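Local coordinates for thioredoxin-like fold domain-containing protein (Enterococcus faecalis, PDB 1Z6M), which is of unknown function but adopts a thioredoxin-like fold and possibly takes part in thiol-disulfide chemistry, at residues E72-S75 with L76-N80; A94-A97 with L98-F102; Q129-A132 with T133-S136. One frame throughout, in Å; residues are numbered along the deposited sequence. Where two conformers were deposited one is given.

Contact 1. Residues E72-S75 with L76-N80; sequences EKES and LQRGN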
loop_
_atom_site.group_PDB
_atom_site.type_symbol
_atom_site.label_atom_id
_atom_site.label_comp_id
_atom_site.label_asym_id
_atom_site.label_seq_id
_atom_site.Cartn_x
_atom_site.Cartn_y
_atom_site.Cartn_z
ATOM N N GLU A 72 3.470 13.705 3.797
ATOM C CA GLU A 72 3.810 14.910 4.551
ATOM C C GLU A 72 2.822 15.244 5.664
ATOM O O GLU A 72 3.202 15.842 6.686
ATOM C CB GLU A 72 3.920 16.107 3.598
ATOM C CG GLU A 72 5.078 15.996 2.618
ATOM C CD GLU A 72 6.431 16.155 3.291
ATOM O OE1 GLU A 72 6.770 17.286 3.688
ATOM O OE2 GLU A 72 7.159 15.153 3.416
ATOM N N LYS A 73 1.551 14.910 5.453
ATOM C CA LYS A 73 0.496 15.268 6.404
ATOM C C LYS A 73 0.859 14.748 7.790
ATOM O O LYS A 73 1.300 13.606 7.934
ATOM C CB LYS A 73 -0.860 14.710 5.950
ATOM C CG LYS A 73 -1.990 14.992 6.920
ATOM C CD LYS A 73 -3.331 14.580 6.360
ATOM C CE LYS A 73 -4.213 13.939 7.415
ATOM N NZ LYS A 73 -4.653 14.889 8.478
ATOM N N GLU A 74 0.683 15.587 8.808
ATOM C CA GLU A 74 1.186 15.264 10.140
ATOM C C GLU A 74 0.757 13.877 10.628
ATOM O O GLU A 74 1.590 13.093 11.087
ATOM C CB GLU A 74 0.773 16.343 11.139
ATOM C CG GLU A 74 1.530 16.306 12.451
ATOM C CD GLU A 74 1.339 17.591 13.212
ATOM O OE1 GLU A 74 2.199 18.492 13.088
ATOM O OE2 GLU A 74 0.306 17.715 13.895
ATOM N N SER A 75 -0.530 13.572 10.521
ATOM C CA SER A 75 -1.027 12.278 10.982
ATOM C C SER A 75 -0.336 11.135 10.236
ATOM O O SER A 75 0.104 10.162 10.857
ATOM C CB SER A 75 -2.544 12.183 10.826
ATOM O OG SER A 75 -2.908 12.236 9.465
ATOM N N LEU A 76 -0.212 11.271 8.918
ATOM C CA LEU A 76 0.343 10.199 8.110
ATOM C C LEU A 76 1.835 9.979 8.319
ATOM O O LEU A 76 2.354 8.910 7.988
ATOM C CB LEU A 76 0.018 10.391 6.628
ATOM C CG LEU A 76 -1.472 10.375 6.255
ATOM C CD1 LEU A 76 -1.616 10.433 4.737
ATOM C CD2 LEU A 76 -2.183 9.158 6.814
ATOM N N GLN A 77 2.517 10.955 8.913
ATOM C CA GLN A 77 3.910 10.742 9.272
ATOM C C GLN A 77 4.103 9.562 10.233
ATOM O O GLN A 77 5.157 8.923 10.228
ATOM C CB GLN A 77 4.530 12.016 9.840
ATOM C CG GLN A 77 4.684 13.123 8.800
ATOM C CD GLN A 77 5.333 14.372 9.360
ATOM O OE1 GLN A 77 5.995 14.324 10.390
ATOM N NE2 GLN A 77 5.152 15.497 8.675
ATOM N N ARG A 78 3.103 9.270 11.066
ATOM C CA ARG A 78 3.159 8.076 11.899
ATOM C C ARG A 78 3.257 6.815 11.029
ATOM O O ARG A 78 4.011 5.880 11.349
ATOM C CB ARG A 78 1.943 7.994 12.831
ATOM C CG ARG A 78 2.026 8.865 14.117
ATOM C CD ARG A 78 1.204 10.153 14.051
ATOM N NE ARG A 78 1.880 11.281 13.408
ATOM C CZ ARG A 78 2.756 12.084 14.006
ATOM N NH1 ARG A 78 3.121 11.867 15.269
ATOM N NH2 ARG A 78 3.284 13.093 13.323
ATOM N N GLY A 79 2.501 6.803 9.927
ATOM C CA GLY A 79 2.572 5.701 8.978
ATOM C C GLY A 79 3.943 5.581 8.360
ATOM O O GLY A 79 4.442 4.475 8.161
ATOM N N ASN A 80 4.557 6.724 8.062
ATOM C CA ASN A 80 5.899 6.713 7.499
ATOM C C ASN A 80 6.868 5.909 8.361
ATOM O O ASN A 80 7.676 5.134 7.850
ATOM C CB ASN A 80 6.463 8.135 7.337
ATOM C CG ASN A 80 5.628 9.031 6.433
ATOM O OD1 ASN A 80 4.629 8.612 5.851
ATOM N ND2 ASN A 80 6.054 10.291 6.313
#
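The guanidinium group of Arg78 reaches back along the chain and sets its edge against the backbone of Glu74, with NH2 2.8 Å and NE 3.0 Å from Glu74 O. Both nitrogens thus hold a single carbonyl oxygen in a side-on grip, the oxygen lying close to the guanidinium plane, whereas NH2 stands above the carbonyl plane. The Arg78 side chain folds back because it is bent at chi2 (103°) and again at chi3 (-85°), which also carries its CD to 3.4 Å from Ser75 O; NE makes a further, weak bond to that oxygen. The Glu74 side chain runs beside that of Arg78 and points the same way, but their charged atoms do not meet, the carboxylate and guanidinium planes being 70° apart.

Gln77 serves the turn from another direction. The extended side chain of Gln77 brings NE2 to 2.8 Å from Glu72 O, a fairly straight bond that lies near the amide plane. The backbone N of Gln77 is shared between Lys73 O at 3.1 Å and Glu74 O at 3.2 Å, and Arg78 N adds a bond to Ser75 O.

This is the loop that follows strand 62-68, leading into helix 77-83. Leu76 touches Cys39, part of a CxxC pattern like that of thioredoxins, while Arg78 NH1 bonds to Leu111 O. Glu74 O accepts from three donors, two of them on Arg78; the cation is met here by peptide carbonyls rather than by a carboxylate, and probably polarises that of Glu74.

Contact 2. Residues A94-A97 with L98-F102; sequences ALSA and LHKMF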
loop_
_atom_site.group_PDB
_atom_site.type_symbol
_atom_site.label_atom_id
_atom_site.label_comp_id
_atom_site.label_asym_id
_atom_site.label_seq_id
_atom_site.Cartn_x
_atom_site.Cartn_y
_atom_site.Cartn_z
ATOM N N ALA A 94 5.918 -9.660 5.363
ATOM C CA ALA A 94 5.647 -8.223 5.253
ATOM C C ALA A 94 4.153 -7.943 5.121
ATOM O O ALA A 94 3.642 -7.000 5.729
ATOM C CB ALA A 94 6.406 -7.618 4.087
ATOM N N LEU A 95 3.452 -8.759 4.337
ATOM C CA LEU A 95 2.011 -8.595 4.200
ATOM C C LEU A 95 1.338 -8.834 5.555
ATOM O O LEU A 95 0.420 -8.102 5.946
ATOM C CB LEU A 95 1.439 -9.514 3.116
ATOM C CG LEU A 95 -0.063 -9.387 2.840
ATOM C CD1 LEU A 95 -0.466 -7.964 2.466
ATOM C CD2 LEU A 95 -0.454 -10.358 1.739
ATOM N N SER A 96 1.803 -9.843 6.283
ATOM C CA SER A 96 1.281 -10.124 7.619
ATOM C C SER A 96 1.489 -8.927 8.542
ATOM O O SER A 96 0.607 -8.552 9.310
ATOM C CB SER A 96 1.943 -11.371 8.214
ATOM O OG SER A 96 1.507 -11.600 9.549
ATOM N N ALA A 97 2.672 -8.327 8.459
ATOM C CA ALA A 97 2.972 -7.142 9.236
ATOM C C ALA A 97 2.035 -5.990 8.872
ATOM O O ALA A 97 1.539 -5.309 9.755
ATOM C CB ALA A 97 4.431 -6.737 9.056
ATOM N N LEU A 98 1.790 -5.769 7.581
ATOM C CA LEU A 98 0.846 -4.734 7.170
ATOM C C LEU A 98 -0.529 -4.984 7.764
ATOM O O LEU A 98 -1.182 -4.061 8.251
ATOM C CB LEU A 98 0.730 -4.666 5.651
ATOM C CG LEU A 98 1.940 -4.087 4.922
ATOM C CD1 LEU A 98 1.730 -4.249 3.417
ATOM C CD2 LEU A 98 2.193 -2.625 5.287
ATOM N N HIS A 99 -0.967 -6.240 7.747
ATOM C CA HIS A 99 -2.243 -6.582 8.358
ATOM C C HIS A 99 -2.281 -6.240 9.841
ATOM O O HIS A 99 -3.280 -5.728 10.329
ATOM C CB HIS A 99 -2.592 -8.050 8.131
ATOM C CG HIS A 99 -2.959 -8.359 6.718
ATOM N ND1 HIS A 99 -2.791 -9.607 6.163
ATOM C CD2 HIS A 99 -3.471 -7.578 5.738
ATOM C CE1 HIS A 99 -3.193 -9.585 4.903
ATOM N NE2 HIS A 99 -3.615 -8.365 4.620
ATOM N N LYS A 100 -1.198 -6.529 10.553
ATOM C CA LYS A 100 -1.150 -6.213 11.977
ATOM C C LYS A 100 -1.098 -4.706 12.217
ATOM O O LYS A 100 -1.751 -4.204 13.137
ATOM C CB LYS A 100 0.020 -6.916 12.662
ATOM C CG LYS A 100 -0.268 -8.345 13.083
ATOM C CD LYS A 100 0.841 -8.867 13.983
ATOM C CE LYS A 100 0.873 -10.384 14.026
ATOM N NZ LYS A 100 1.643 -10.956 12.880
HETATM N N MSE A 101 -0.324 -3.996 11.395
HETATM C CA MSE A 101 -0.267 -2.532 11.472
HETATM C C MSE A 101 -1.657 -1.913 11.283
HETATM O O MSE A 101 -2.069 -1.039 12.047
HETATM C CB MSE A 101 0.714 -1.963 10.429
HETATM C CG MSE A 101 2.182 -2.283 10.665
HETATM SE SE MSE A 101 3.214 -1.780 9.206
HETATM C CE MSE A 101 4.836 -2.353 9.810
ATOM N N PHE A 102 -2.394 -2.383 10.280
ATOM C CA PHE A 102 -3.737 -1.872 10.061
ATOM C C PHE A 102 -4.678 -2.225 11.215
ATOM O O PHE A 102 -5.489 -1.392 11.638
ATOM C CB PHE A 102 -4.299 -2.390 8.736
ATOM C CG PHE A 102 -3.846 -1.601 7.518
ATOM C CD1 PHE A 102 -3.236 -2.239 6.447
ATOM C CD2 PHE A 102 -4.045 -0.230 7.442
ATOM C CE1 PHE A 102 -2.830 -1.533 5.319
ATOM C CE2 PHE A 102 -3.650 0.491 6.318
ATOM C CZ PHE A 102 -3.048 -0.169 5.256
#
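The imidazole of His99 has Leu95 O over one face, 3.4 Å above the ring plane and displaced toward the rim, while Ser96 CA approaches the ring obliquely. The isobutyl group of Leu95 crosses the outer end of the same ring: Leu95 CG is 3.8 Å from His99 CE1, and Leu95 CD1 lies at the same distance from His99 NE2. Both first torsions contribute to this meeting. Leu95 holds CG opposite its own nitrogen (chi1 -178°), sending the branch forward along the helix, and His99 has CG beside its nitrogen (chi1 -71°), which brings the imidazole back over the preceding turn. Leu95 O, under the ring, also accepts from His99 N at 2.9 Å.

These are neighbours one turn apart within helix 91-103 of the thioredoxin-like fold, and the ladder of i to i+4 bonds is regular, from Leu98 N to Ala94 O through to Met101 N to Ala97 O, the latter at 2.8 Å. On the inner side Leu95 and Leu98 bring their CD1 methyls within 4.4 Å of each other. Leu95 also touches Phe46 of helix 40-58 and Ile22 of strand 20-22, and Leu98 touches Leu68 of strand 62-68. The selenomethionine at Met101 keeps its chain extended beyond CG, with CG 3.2 Å from Ala97 O and the CE methyl near the CB of Ala97, and it packs on Ile86 and Leu126.

On the solvent side Lys100 turns at its last torsion (chi4 84°) to place NZ 3.4 Å from Ser96 OG in the conformers described, so the bond between these polar ends is doubtful as well as weak.

Contact 3. Residues Q129-A132 with T133-S136; sequences QKDA and TLVS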
loop_
_atom_site.group_PDB
_atom_site.type_symbol
_atom_site.label_atom_id
_atom_site.label_comp_id
_atom_site.label_asym_id
_atom_site.label_seq_id
_atom_site.Cartn_x
_atom_site.Cartn_y
_atom_site.Cartn_z
ATOM N N GLN A 129 14.391 -0.872 9.489
ATOM C CA GLN A 129 15.174 -1.204 8.305
ATOM C C GLN A 129 14.784 -0.345 7.118
ATOM O O GLN A 129 14.486 -0.862 6.038
ATOM C CB GLN A 129 15.038 -2.693 7.968
ATOM C CG GLN A 129 13.600 -3.222 7.932
ATOM C CD GLN A 129 13.556 -4.732 7.970
ATOM O OE1 GLN A 129 13.904 -5.405 6.997
ATOM N NE2 GLN A 129 13.146 -5.277 9.109
ATOM N N LYS A 130 14.815 0.971 7.314
ATOM C CA LYS A 130 14.453 1.902 6.242
ATOM C C LYS A 130 15.307 1.630 5.001
ATOM O O LYS A 130 16.526 1.481 5.097
ATOM C CB LYS A 130 14.616 3.355 6.697
ATOM C CG LYS A 130 14.135 4.406 5.690
ATOM C CD LYS A 130 14.222 5.809 6.286
ATOM C CE LYS A 130 13.888 6.899 5.283
ATOM N NZ LYS A 130 14.174 8.242 5.875
ATOM N N ASP A 131 14.653 1.530 3.847
ATOM C CA ASP A 131 15.354 1.493 2.565
ATOM C C ASP A 131 15.147 2.871 1.944
ATOM O O ASP A 131 14.109 3.144 1.334
ATOM C CB ASP A 131 14.795 0.371 1.676
ATOM C CG ASP A 131 15.502 0.266 0.333
ATOM O OD1 ASP A 131 16.085 1.266 -0.130
ATOM O OD2 ASP A 131 15.456 -0.831 -0.272
ATOM N N ALA A 132 16.113 3.764 2.150
ATOM C CA ALA A 132 15.957 5.161 1.733
ATOM C C ALA A 132 15.722 5.289 0.231
ATOM O O ALA A 132 14.941 6.136 -0.215
ATOM C CB ALA A 132 17.164 5.983 2.164
ATOM N N THR A 133 16.369 4.436 -0.545
ATOM C CA THR A 133 16.241 4.469 -1.997
ATOM C C THR A 133 14.815 4.057 -2.395
ATOM O O THR A 133 14.202 4.671 -3.243
ATOM C CB THR A 133 17.320 3.608 -2.687
ATOM O OG1 THR A 133 18.603 3.974 -2.167
ATOM C CG2 THR A 133 17.319 3.838 -4.194
ATOM N N LEU A 134 14.308 3.012 -1.764
ATOM C CA LEU A 134 12.946 2.583 -2.039
ATOM C C LEU A 134 11.933 3.657 -1.638
ATOM O O LEU A 134 11.012 3.962 -2.408
ATOM C CB LEU A 134 12.645 1.261 -1.341
ATOM C CG LEU A 134 11.309 0.592 -1.667
ATOM C CD1 LEU A 134 11.431 -0.923 -1.565
ATOM C CD2 LEU A 134 10.196 1.112 -0.750
ATOM N N VAL A 135 12.091 4.231 -0.444
ATOM C CA VAL A 135 11.199 5.292 0.025
ATOM C C VAL A 135 11.158 6.434 -0.985
ATOM O O VAL A 135 10.070 6.905 -1.356
ATOM C CB VAL A 135 11.612 5.819 1.428
ATOM C CG1 VAL A 135 10.894 7.117 1.780
ATOM C CG2 VAL A 135 11.346 4.752 2.491
ATOM N N SER A 136 12.338 6.889 -1.424
ATOM C CA SER A 136 12.430 7.982 -2.380
ATOM C C SER A 136 11.849 7.566 -3.736
ATOM O O SER A 136 11.205 8.362 -4.419
ATOM C CB SER A 136 13.889 8.429 -2.511
ATOM O OG SER A 136 14.147 9.083 -3.734
HETATM O O HOH W 1 19.059 3.043 0.189
#
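Asp131 is the N-cap of helix 132-145, and its side chain bends forward over the first turn to meet Leu134. Asp131 CB lies 3.8 Å from Leu134 CB, and Asp131 CG comes closer to that same carbon, at 3.5 Å; the two side chains cross at about a right angle. At the tip, Asp131 OD1 accepts from Leu134 N at 3.0 Å in a nearly straight bond (167°), the donor standing well above the carboxylate plane, while OD2 remains beside Leu134 CB. The first torsion explains the reach: CG is opposite the backbone N (chi1 -179°), on the side of the carbonyl carbon from which the helix continues. The negative charge probably also interacts favourably with the dipole of the helix start.

The main chain of Asp131 begins the helical ladder, its O taking a hydrogen bond from Val135 N at 2.9 Å, followed by Ser136 N to Ala132 O. Val135 CG2 leans against Asp131 O at 3.4 Å. Beyond the segments, Leu134 packs on Tyr88 and Val135 on Asp70. A water lies 2.6 Å from Thr133 OG1 in the conformer described and donates only weakly to Asp131 OD1.

How the contacts relate
Contacts 1 and 3 are surface features, each at the start of a helix, whereas contact 2 lies partly buried in the middle of helix 91-103. No two of them touch: their centres are 16 to 18 Å apart, and helices 77-83 and 91-103 follow one another in the chain. The two helix starts are handled differently. At 72-80 side-chain donors reach back to carbonyls of the entering loop, while at 129-136 a carboxylate reaches forward to a helical N-H. In 94-102 the backbone bonds are the regular ones of a helix, and side chains add mainly apolar packing, directed at helix 40-58 and the sheet, with Ser96 and Lys100 on the more exposed side.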